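Local coordinates for protein amorpha-4,11-diene synthase (Artemisia annua, PDB 4GAX) that probably cyclises farnesyl diphosphate into a sesquiterpene such as amorpha-4,11-diene, as a metal-dependent terpene synthase of plant type, at residues Val384-Phe387 with Val388-Leu391; Ala419-Leu422 with Thr423-Tyr427; Ile433-Lys436 with Glu437-Glu440. All blocks are in the same frame, centred on the assembly; numbering follows the deposited sequence.

Contact 1. Residues Val384-Phe387 with Val388-Leu391; sequences VKDF and VRNL
The guanidinium of Arg389 lays one face on the backbone of the preceding turn, with Lys385 C over its centre and Asp386 N nearer the rim, while Asp386 OD1 lies at its edge, in plane. Asp386 OD1 receives Arg389 NH1 through its anti lone pair at 3.1 Å, a salt bridge in which the carboxylate and guanidinium planes are 61° apart. A bend in the arginine chain (chi3 -117°) folds the group back over Lys385, whose CB is 3.6 Å from Arg389 NH2. On the buried side, the Phe387 ring has Leu391 CG over one face, and Leu391 CD1 is 3.7 Å from Phe387 CE2. The Asn390 amide donates through ND2 to Asp386 O at 2.7 Å, nearly in its own plane, and Asn390 N reaches that oxygen from the opposite face of the carbonyl. A leucine in place of Arg389 would probably leave Asp386, Glu336 and Glu382, which all pair with the arginine, without their positive mate. The helix is therefore two-sided: the apolar Phe387, Val388 and Leu391 are buried, whereas on the partly exposed side Asp386 joins both Arg389, by its carboxylate, and Asn390, by its backbone oxygen, which two N-H groups would be expected to polarise.

Contact 2. Residues Ala419-Leu422 with Thr423-Tyr427; sequences ANLL and TTTCY
Hydroxyl-to-carbonyl bonds mark the place where Thr423, Thr424 and Thr425 meet the turn before them. Thr423 OG1 donates to Ala419 O at 2.8 Å, and Thr425 OG1 likewise to Leu421 O at 2.8 Å, the latter from well above the carbonyl plane. In both, the hydroxyl stands anti to its own carbonyl carbon (chi1 -63° each), which turns it back along the helix. Thr424 has a different rotamer (chi1 58°), and its OG1 sits 3.0 Å from Asn420 O and 3.2 Å from Leu421 O, one proton within reach of both. Threonine suits these buried positions because its hydroxyl can be satisfied by the helix's own carbonyls, with a methyl left for packing.

Among the backbone bonds, Thr425 N makes Leu421 O a double acceptor, Thr424 N binds Asn420 O at a nearly straight 168°, and the bond from Thr423 N to Ala419 O is weak. Side-chain packing is slight: the Leu421 methyl CD1 lies 3.8 Å from the hydroxyl oxygen Thr425 OG1.

Other helices surround helix 419-429: Leu421, Leu422 and Thr425 pack on helix 299-322, Asn420, Leu421 and Thr424 on helix 374-399, Ala419, Asn420 and Thr423 on helix 447-461, and Thr424 and Tyr427 on helix 436-443.

Contact 3. Residues Ile433-Lys436 with Glu437-Glu440; sequences IVTK and EAFE
Thr435 caps the start of helix 436-443: its OG1 accepts from Ala438 N at 2.9 Å, the classic N-cap bond to an amide of the first turn, which lacks the usual i-4 helical partner. The bond is bent, with an N-H...O angle of 134°. The hydroxyl is placed by a chi1 of 55°, which sets OG1 between the backbone N and the carbonyl carbon and turns it toward the first helical turn. Threonine suits an N-cap because its short side chain can bring the hydroxyl round to an amide of that turn. Thr435 O adds only weak bonds, to Ala438 N and to Phe439 N, the latter at 3.5 Å. The small methyl of Ala438 fits beside the cap, its CB 3.5 Å from Thr435 OG1.

One step out, Glu437 bends at chi2 and doubles back, bringing OE1 to 3.4 Å from Thr435 CB. A carboxylate near the N-terminal end of a helix is likely to be favoured by the partial positive charge of its amides. The regular pattern follows with Glu440 N donating to Lys436 O at 2.9 Å, in the carbonyl plane, while Glu440 CG passes 3.3 Å from Lys436 O. The extended Lys436 chain leaves NZ 5.5 Å from Glu440 OE2, so they form no salt bridge, and any attraction between these exposed charges is probably weak.

The buried side faces other helices. Phe439 packs on Ile376, Cys379 and Phe383 of helix 374-399 and sets its ring edge-to-face with Tyr427 of helix 419-429, while Ile433 and Val434 of the preceding loop pack on helix 519-535.

In the fold
All three contacts are local, so none closes a loop; they follow in series along the chain, without nesting or crossing. Contact 1 lies within helix 374-399. Past helix 407-416 the chain enters helix 419-429, which holds contact 2, and Leu421 there packs on Val384 and Phe387 of contact 1, the two centres about 13 Å apart. A short loop then leads to contact 3, at the start of helix 436-443, where Ala438 O receives a probable hydrogen bond from Tyr427 OH of contact 2. Contacts 1 and 3 do not touch; helix 419-429 bridges them, and Phe439 also reaches an earlier part of helix 374-399, all within the metal-binding domain of the terpene synthase family.

Contact 1. Residues Val384-Phe387 with Val388-Leu391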
loop_
_atom_site.group_PDB
_atom_site.type_symbol
_atom_site.label_atom_id
_atom_site.label_comp_id
_atom_site.label_asym_id
_atom_site.label_seq_id
_atom_site.Cartn_x
_atom_site.Cartn_y
_atom_site.Cartn_z
ATOM N N VAL A 384 -8.135 2.743 -18.816
ATOM C CA VAL A 384 -6.823 2.929 -19.404
ATOM C C VAL A 384 -6.901 4.047 -20.434
ATOM O O VAL A 384 -6.048 4.948 -20.455
ATOM C CB VAL A 384 -6.316 1.636 -20.051
ATOM C CG1 VAL A 384 -4.876 1.825 -20.532
ATOM C CG2 VAL A 384 -6.373 0.499 -19.037
ATOM N N LYS A 385 -7.939 4.016 -21.266
ATOM C CA LYS A 385 -8.137 5.075 -22.251
ATOM C C LYS A 385 -8.351 6.407 -21.561
ATOM O O LYS A 385 -7.852 7.429 -22.022
ATOM C CB LYS A 385 -9.342 4.780 -23.130
ATOM C CG LYS A 385 -9.150 3.608 -24.072
ATOM C CD LYS A 385 -10.417 3.415 -24.872
ATOM C CE LYS A 385 -10.286 2.303 -25.882
ATOM N NZ LYS A 385 -11.571 2.162 -26.606
ATOM N N ASP A 386 -9.099 6.399 -20.459
ATOM C CA ASP A 386 -9.400 7.651 -19.757
ATOM C C ASP A 386 -8.142 8.258 -19.143
ATOM O O ASP A 386 -8.018 9.473 -19.027
ATOM C CB ASP A 386 -10.459 7.454 -18.676
ATOM C CG ASP A 386 -11.102 8.759 -18.264
ATOM O OD1 ASP A 386 -11.670 9.423 -19.154
ATOM O OD2 ASP A 386 -11.015 9.138 -17.075
ATOM N N PHE A 387 -7.202 7.399 -18.765
ATOM C CA PHE A 387 -5.907 7.838 -18.251
ATOM C C PHE A 387 -5.122 8.603 -19.323
ATOM O O PHE A 387 -4.635 9.708 -19.076
ATOM C CB PHE A 387 -5.104 6.629 -17.758
ATOM C CG PHE A 387 -3.676 6.949 -17.413
ATOM C CD1 PHE A 387 -3.369 7.659 -16.264
ATOM C CD2 PHE A 387 -2.638 6.524 -18.232
ATOM C CE1 PHE A 387 -2.058 7.953 -15.945
ATOM C CE2 PHE A 387 -1.317 6.817 -17.917
ATOM C CZ PHE A 387 -1.028 7.534 -16.777
ATOM N N VAL A 388 -5.015 8.019 -20.517
ATOM C CA VAL A 388 -4.289 8.654 -21.614
ATOM C C VAL A 388 -5.000 9.925 -22.081
ATOM O O VAL A 388 -4.359 10.940 -22.365
ATOM C CB VAL A 388 -4.101 7.687 -22.789
ATOM C CG1 VAL A 388 -3.180 8.281 -23.833
ATOM C CG2 VAL A 388 -3.543 6.366 -22.267
ATOM N N ARG A 389 -6.325 9.848 -22.164
ATOM C CA ARG A 389 -7.182 10.976 -22.512
ATOM C C ARG A 389 -6.834 12.187 -21.682
ATOM O O ARG A 389 -6.636 13.279 -22.206
ATOM C CB ARG A 389 -8.623 10.619 -22.177
ATOM C CG ARG A 389 -9.575 10.664 -23.322
ATOM C CD ARG A 389 -10.896 10.107 -22.863
ATOM N NE ARG A 389 -11.250 8.890 -23.585
ATOM C CZ ARG A 389 -11.919 7.877 -23.051
ATOM N NH1 ARG A 389 -12.295 7.931 -21.772
ATOM N NH2 ARG A 389 -12.209 6.814 -23.798
ATOM N N ASN A 390 -6.770 11.992 -20.370
ATOM C CA ASN A 390 -6.547 13.122 -19.476
ATOM C C ASN A 390 -5.100 13.606 -19.499
ATOM O O ASN A 390 -4.832 14.776 -19.219
ATOM C CB ASN A 390 -7.048 12.822 -18.059
ATOM C CG ASN A 390 -8.567 12.854 -17.970
ATOM O OD1 ASN A 390 -9.171 13.912 -17.766
ATOM N ND2 ASN A 390 -9.193 11.693 -18.137
ATOM N N LEU A 391 -4.171 12.713 -19.840
ATOM C CA LEU A 391 -2.815 13.160 -20.146
ATOM C C LEU A 391 -2.863 14.106 -21.349
ATOM O O LEU A 391 -2.130 15.093 -21.397
ATOM C CB LEU A 391 -1.873 11.981 -20.417
ATOM C CG LEU A 391 -1.395 11.173 -19.204
ATOM C CD1 LEU A 391 -0.526 10.003 -19.636
ATOM C CD2 LEU A 391 -0.637 12.056 -18.210
#

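Contact 2. Residues Ala419-Leu422 with Thr423-Tyr427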
loop_
_atom_site.group_PDB
_atom_site.type_symbol
_atom_site.label_atom_id
_atom_site.label_comp_id
_atom_site.label_asym_id
_atom_site.label_seq_id
_atom_site.Cartn_x
_atom_site.Cartn_y
_atom_site.Cartn_z
ATOM N N ALA A 419 -4.630 6.968 -9.849
ATOM C CA ALA A 419 -5.439 6.411 -8.752
ATOM C C ALA A 419 -6.519 5.470 -9.286
ATOM O O ALA A 419 -6.676 4.355 -8.783
ATOM C CB ALA A 419 -6.068 7.523 -7.914
ATOM N N ASN A 420 -7.246 5.925 -10.307
ATOM C CA ASN A 420 -8.278 5.112 -10.944
ATOM C C ASN A 420 -7.681 3.910 -11.679
ATOM O O ASN A 420 -8.204 2.787 -11.606
ATOM C CB ASN A 420 -9.101 5.957 -11.928
ATOM C CG ASN A 420 -9.828 7.112 -11.251
ATOM O OD1 ASN A 420 -9.991 7.130 -10.023
ATOM N ND2 ASN A 420 -10.271 8.084 -12.054
ATOM N N LEU A 421 -6.583 4.151 -12.386
ATOM C CA LEU A 421 -5.983 3.115 -13.228
ATOM C C LEU A 421 -5.403 1.963 -12.400
ATOM O O LEU A 421 -5.693 0.786 -12.664
ATOM C CB LEU A 421 -4.926 3.722 -14.157
ATOM C CG LEU A 421 -4.167 2.736 -15.053
ATOM C CD1 LEU A 421 -5.140 1.945 -15.905
ATOM C CD2 LEU A 421 -3.178 3.468 -15.947
ATOM N N LEU A 422 -4.605 2.299 -11.387
ATOM C CA LEU A 422 -4.034 1.284 -10.510
ATOM C C LEU A 422 -5.116 0.476 -9.807
ATOM O O LEU A 422 -4.973 -0.737 -9.645
ATOM C CB LEU A 422 -3.091 1.907 -9.475
ATOM C CG LEU A 422 -1.861 2.611 -10.064
ATOM C CD1 LEU A 422 -0.954 3.124 -8.953
ATOM C CD2 LEU A 422 -1.095 1.687 -11.014
ATOM N N THR A 423 -6.186 1.141 -9.381
ATOM C CA THR A 423 -7.288 0.440 -8.714
ATOM C C THR A 423 -7.961 -0.561 -9.655
ATOM O O THR A 423 -8.146 -1.735 -9.323
ATOM C CB THR A 423 -8.372 1.423 -8.211
ATOM O OG1 THR A 423 -7.813 2.302 -7.229
ATOM C CG2 THR A 423 -9.552 0.664 -7.596
ATOM N N THR A 424 -8.324 -0.102 -10.840
ATOM C CA THR A 424 -8.984 -0.992 -11.775
ATOM C C THR A 424 -8.024 -2.033 -12.370
ATOM O O THR A 424 -8.473 -3.089 -12.843
ATOM C CB THR A 424 -9.730 -0.217 -12.873
ATOM O OG1 THR A 424 -8.810 0.632 -13.564
ATOM C CG2 THR A 424 -10.845 0.641 -12.241
ATOM N N THR A 425 -6.722 -1.746 -12.358
ATOM C CA THR A 425 -5.753 -2.760 -12.797
ATOM C C THR A 425 -5.766 -3.898 -11.783
ATOM O O THR A 425 -5.615 -5.084 -12.144
ATOM C CB THR A 425 -4.325 -2.208 -12.932
ATOM O OG1 THR A 425 -4.287 -1.200 -13.952
ATOM C CG2 THR A 425 -3.352 -3.328 -13.312
ATOM N N CYS A 426 -5.955 -3.551 -10.508
ATOM C CA CYS A 426 -6.152 -4.584 -9.477
ATOM C C CYS A 426 -7.438 -5.372 -9.708
ATOM O O CYS A 426 -7.487 -6.583 -9.444
ATOM C CB CYS A 426 -6.178 -3.981 -8.070
ATOM S SG CYS A 426 -4.530 -3.478 -7.493
ATOM N N TYR A 427 -8.487 -4.683 -10.172
ATOM C CA TYR A 427 -9.733 -5.368 -10.495
ATOM C C TYR A 427 -9.462 -6.468 -11.529
ATOM O O TYR A 427 -9.911 -7.611 -11.381
ATOM C CB TYR A 427 -10.762 -4.406 -11.083
ATOM C CG TYR A 427 -11.483 -3.503 -10.099
ATOM C CD1 TYR A 427 -12.685 -2.902 -10.457
ATOM C CD2 TYR A 427 -10.951 -3.210 -8.845
ATOM C CE1 TYR A 427 -13.360 -2.061 -9.593
ATOM C CE2 TYR A 427 -11.631 -2.362 -7.963
ATOM C CZ TYR A 427 -12.832 -1.795 -8.349
ATOM O OH TYR A 427 -13.525 -0.956 -7.501
#

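Contact 3. Residues Ile433-Lys436 with Glu437-Glu440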
loop_
_atom_site.group_PDB
_atom_site.type_symbol
_atom_site.label_atom_id
_atom_site.label_comp_id
_atom_site.label_asym_id
_atom_site.label_seq_id
_atom_site.Cartn_x
_atom_site.Cartn_y
_atom_site.Cartn_z
ATOM N N ILE A 433 -13.237 -12.185 -8.093
ATOM C CA ILE A 433 -14.083 -11.585 -7.060
ATOM C C ILE A 433 -14.696 -10.226 -7.437
ATOM O O ILE A 433 -15.597 -9.728 -6.747
ATOM C CB ILE A 433 -13.334 -11.438 -5.710
ATOM C CG1 ILE A 433 -12.275 -10.337 -5.794
ATOM C CG2 ILE A 433 -12.715 -12.763 -5.281
ATOM C CD1 ILE A 433 -11.892 -9.767 -4.438
ATOM N N VAL A 434 -14.219 -9.621 -8.520
ATOM C CA VAL A 434 -14.787 -8.345 -8.955
ATOM C C VAL A 434 -16.278 -8.474 -9.290
ATOM O O VAL A 434 -16.704 -9.431 -9.929
ATOM C CB VAL A 434 -14.027 -7.728 -10.151
ATOM C CG1 VAL A 434 -12.677 -7.249 -9.711
ATOM C CG2 VAL A 434 -13.882 -8.732 -11.261
ATOM N N THR A 435 -17.063 -7.509 -8.824
ATOM C CA THR A 435 -18.486 -7.453 -9.114
ATOM C C THR A 435 -18.727 -6.308 -10.082
ATOM O O THR A 435 -17.862 -5.444 -10.245
ATOM C CB THR A 435 -19.303 -7.153 -7.847
ATOM O OG1 THR A 435 -18.816 -5.949 -7.243
ATOM C CG2 THR A 435 -19.199 -8.298 -6.845
ATOM N N LYS A 436 -19.900 -6.285 -10.708
ATOM C CA LYS A 436 -20.280 -5.137 -11.526
ATOM C C LYS A 436 -20.346 -3.914 -10.613
ATOM O O LYS A 436 -20.021 -2.796 -11.021
ATOM C CB LYS A 436 -21.630 -5.375 -12.209
ATOM C CG LYS A 436 -21.900 -4.482 -13.422
ATOM C CD LYS A 436 -23.316 -4.702 -13.970
ATOM C CE LYS A 436 -23.478 -4.172 -15.398
ATOM N NZ LYS A 436 -24.867 -4.354 -15.935
ATOM N N GLU A 437 -20.732 -4.149 -9.361
ATOM C CA GLU A 437 -20.857 -3.091 -8.361
ATOM C C GLU A 437 -19.516 -2.445 -8.052
ATOM O O GLU A 437 -19.452 -1.247 -7.778
ATOM C CB GLU A 437 -21.485 -3.624 -7.063
ATOM C CG GLU A 437 -22.981 -3.932 -7.163
ATOM C CD GLU A 437 -23.296 -5.077 -8.122
ATOM O OE1 GLU A 437 -22.443 -5.980 -8.276
ATOM O OE2 GLU A 437 -24.394 -5.067 -8.730
ATOM N N ALA A 438 -18.446 -3.234 -8.092
ATOM C CA ALA A 438 -17.134 -2.698 -7.789
ATOM C C ALA A 438 -16.760 -1.700 -8.869
ATOM O O ALA A 438 -16.218 -0.631 -8.578
ATOM C CB ALA A 438 -16.110 -3.799 -7.694
ATOM N N PHE A 439 -17.066 -2.040 -10.117
ATOM C CA PHE A 439 -16.785 -1.124 -11.220
ATOM C C PHE A 439 -17.670 0.106 -11.183
ATOM O O PHE A 439 -17.216 1.204 -11.507
ATOM C CB PHE A 439 -16.901 -1.827 -12.571
ATOM C CG PHE A 439 -15.589 -2.333 -13.091
ATOM C CD1 PHE A 439 -14.622 -1.442 -13.527
ATOM C CD2 PHE A 439 -15.321 -3.690 -13.138
ATOM C CE1 PHE A 439 -13.403 -1.898 -14.008
ATOM C CE2 PHE A 439 -14.118 -4.149 -13.621
ATOM C CZ PHE A 439 -13.155 -3.249 -14.058
ATOM N N GLU A 440 -18.934 -0.076 -10.808
ATOM C CA GLU A 440 -19.817 1.064 -10.603
ATOM C C GLU A 440 -19.198 2.004 -9.571
ATOM O O GLU A 440 -19.178 3.228 -9.753
ATOM C CB GLU A 440 -21.203 0.602 -10.142
ATOM C CG GLU A 440 -21.990 -0.163 -11.193
ATOM C CD GLU A 440 -23.252 -0.798 -10.625
ATOM O OE1 GLU A 440 -23.477 -0.687 -9.396
ATOM O OE2 GLU A 440 -24.018 -1.408 -11.405
#